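Local coordinates for geranyltranstransferase (Enterococcus faecalis, PDB 3P8L) that is a polyprenyl synthase that probably condenses isopentenyl diphosphate with geranyl diphosphate to farnesyl diphosphate, with magnesium as cofactor, at the interface of chains A and B. Sequence-based numbering; all coordinates share one arbitrary frame. Chains: chain A/B, Geranyltranstransferase.

The interface of chains A and B. Residues chain A 129, 146, 150-151, 153-154, 156; chain B 126, 130, 133.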
loop_
_atom_site.group_PDB
_atom_site.type_symbol
_atom_site.label_atom_id
_atom_site.label_comp_id
_atom_site.label_asym_id
_atom_site.label_seq_id
_atom_site.Cartn_x
_atom_site.Cartn_y
_atom_site.Cartn_z
ATOM N N PHE A 129 2.330 4.819 2.151
ATOM C CA PHE A 129 2.788 4.211 3.397
ATOM C C PHE A 129 4.256 4.505 3.641
ATOM O O PHE A 129 4.633 4.767 4.777
ATOM C CB PHE A 129 2.444 2.712 3.480
ATOM C CG PHE A 129 0.972 2.478 3.689
ATOM C CD1 PHE A 129 0.393 2.674 4.941
ATOM C CD2 PHE A 129 0.153 2.178 2.628
ATOM C CE1 PHE A 129 -0.961 2.515 5.132
ATOM C CE2 PHE A 129 -1.216 2.013 2.806
ATOM C CZ PHE A 129 -1.773 2.187 4.052
ATOM N N MET A 146 -0.896 5.241 10.473
ATOM C CA MET A 146 -0.647 4.155 9.516
ATOM C C MET A 146 -1.759 3.113 9.634
ATOM O O MET A 146 -2.283 2.635 8.624
ATOM C CB MET A 146 0.749 3.535 9.712
ATOM C CG MET A 146 1.906 4.394 9.148
ATOM S SD MET A 146 3.581 3.693 9.277
ATOM C CE MET A 146 3.698 3.301 11.014
ATOM N N ALA A 150 -4.451 2.570 6.518
ATOM C CA ALA A 150 -4.671 1.208 6.018
ATOM C C ALA A 150 -6.091 0.730 6.231
ATOM O O ALA A 150 -6.647 0.088 5.340
ATOM C CB ALA A 150 -3.670 0.231 6.622
ATOM N N LYS A 151 -6.673 1.043 7.401
ATOM C CA LYS A 151 -8.083 0.762 7.661
ATOM C C LYS A 151 -8.976 1.454 6.632
ATOM O O LYS A 151 -9.854 0.829 6.071
ATOM C CB LYS A 151 -8.487 1.171 9.092
ATOM C CG LYS A 151 -9.933 0.834 9.458
ATOM C CD LYS A 151 -10.167 0.970 10.966
ATOM C CE LYS A 151 -11.608 0.625 11.331
ATOM N NZ LYS A 151 -12.588 1.399 10.510
ATOM N N ALA A 153 -8.108 2.821 3.608
ATOM C CA ALA A 153 -7.750 2.600 2.213
ATOM C C ALA A 153 -7.876 1.154 1.758
ATOM O O ALA A 153 -8.045 0.904 0.566
ATOM C CB ALA A 153 -6.312 3.123 1.951
ATOM N N GLY A 154 -7.826 0.204 2.699
ATOM C CA GLY A 154 -7.743 -1.214 2.359
ATOM C C GLY A 154 -9.035 -2.026 2.351
ATOM O O GLY A 154 -10.105 -1.508 2.028
ATOM N N GLN A 156 -10.890 -3.140 4.716
ATOM C CA GLN A 156 -11.945 -2.633 5.608
ATOM C C GLN A 156 -12.640 -1.401 5.067
ATOM O O GLN A 156 -13.672 -0.975 5.599
ATOM C CB GLN A 156 -11.376 -2.303 6.996
ATOM C CG GLN A 156 -11.046 -3.535 7.798
ATOM C CD GLN A 156 -10.858 -3.232 9.250
ATOM O OE1 GLN A 156 -11.696 -3.590 10.082
ATOM N NE2 GLN A 156 -9.766 -2.553 9.576
ATOM N N THR B 126 -2.305 -3.428 0.740
ATOM C CA THR B 126 -2.732 -2.599 1.859
ATOM C C THR B 126 -2.810 -3.457 3.116
ATOM O O THR B 126 -2.334 -3.034 4.166
ATOM C CB THR B 126 -4.069 -1.879 1.598
ATOM O OG1 THR B 126 -4.028 -1.273 0.306
ATOM C CG2 THR B 126 -4.294 -0.750 2.644
ATOM N N GLN B 130 -1.367 -2.994 6.965
ATOM C CA GLN B 130 -2.315 -2.973 8.078
ATOM C C GLN B 130 -1.908 -3.965 9.168
ATOM O O GLN B 130 -1.792 -3.589 10.337
ATOM C CB GLN B 130 -3.749 -3.241 7.619
ATOM C CG GLN B 130 -4.760 -2.937 8.740
ATOM C CD GLN B 130 -6.218 -3.002 8.319
ATOM O OE1 GLN B 130 -7.081 -2.394 8.957
ATOM N NE2 GLN B 130 -6.505 -3.741 7.267
ATOM N N SER B 133 1.083 -2.871 11.013
ATOM C CA SER B 133 0.734 -1.758 11.883
ATOM C C SER B 133 -0.051 -2.230 13.121
ATOM O O SER B 133 -0.054 -1.561 14.147
ATOM C CB SER B 133 -0.057 -0.698 11.098
ATOM O OG SER B 133 -1.433 -1.059 10.996
HETATM O O HOH W 1 -5.731 0.587 -0.923
#
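B:Gln130 reaches across the C-terminal end of the chain A helix 139-153 and meets A:Gln156, which lies in the loop just beyond it. The chain of B:Gln130 leaves its own helix 114-133 with CG anti to the backbone N (chi1 -169°) and stays extended, so its aliphatic part runs over A:Ala150 while its amide is carried on past CA of A:Lys151 to A:Gln156. There the amide nitrogen NE2 of A:Gln156 gives a hydrogen bond to the amide oxygen OE1 of B:Gln130, 2.8 Å away. The two side chains cross at about a right angle, with their amide planes 46° apart. The bond is bent, 127° at the hydrogen, and the donor lies somewhat off the carbonyl plane. Glutamine suits both places, since a long neutral side chain can reach the partner and both give and accept hydrogen bonds.

Under the arm, the methyl CB of A:Ala150 touches CB of B:Gln130 at 3.6 Å; so small a side chain lets the two helices come close. One turn earlier on helix 114-133, B:Thr126 divides its two branches. The methyl CG2 of B:Thr126, anti to the backbone N, points into chain A and packs 3.5 Å from CA of A:Gly154, where the absence of a side chain permits close approach. CG2 of B:Thr126 also lies 4.1 Å from CZ of A:Phe129, a looser contact with the CE2-CZ side of the ring. The hydroxyl OG1 of B:Thr126 turns instead to the oxygen of a water 2.8 Å away, which also bonds the backbone O of A:Ala153 and so links the helix end to the partner chain. At the other end of the patch B:Ser133 OG bonds back to the carbonyl O of B:Gln130 within its own helix and barely touches chain A.

Repeated by the two-fold axis, this patch, built largely of uncharged groups, helps join the two subunits, in keeping with the homodimers typical of this family.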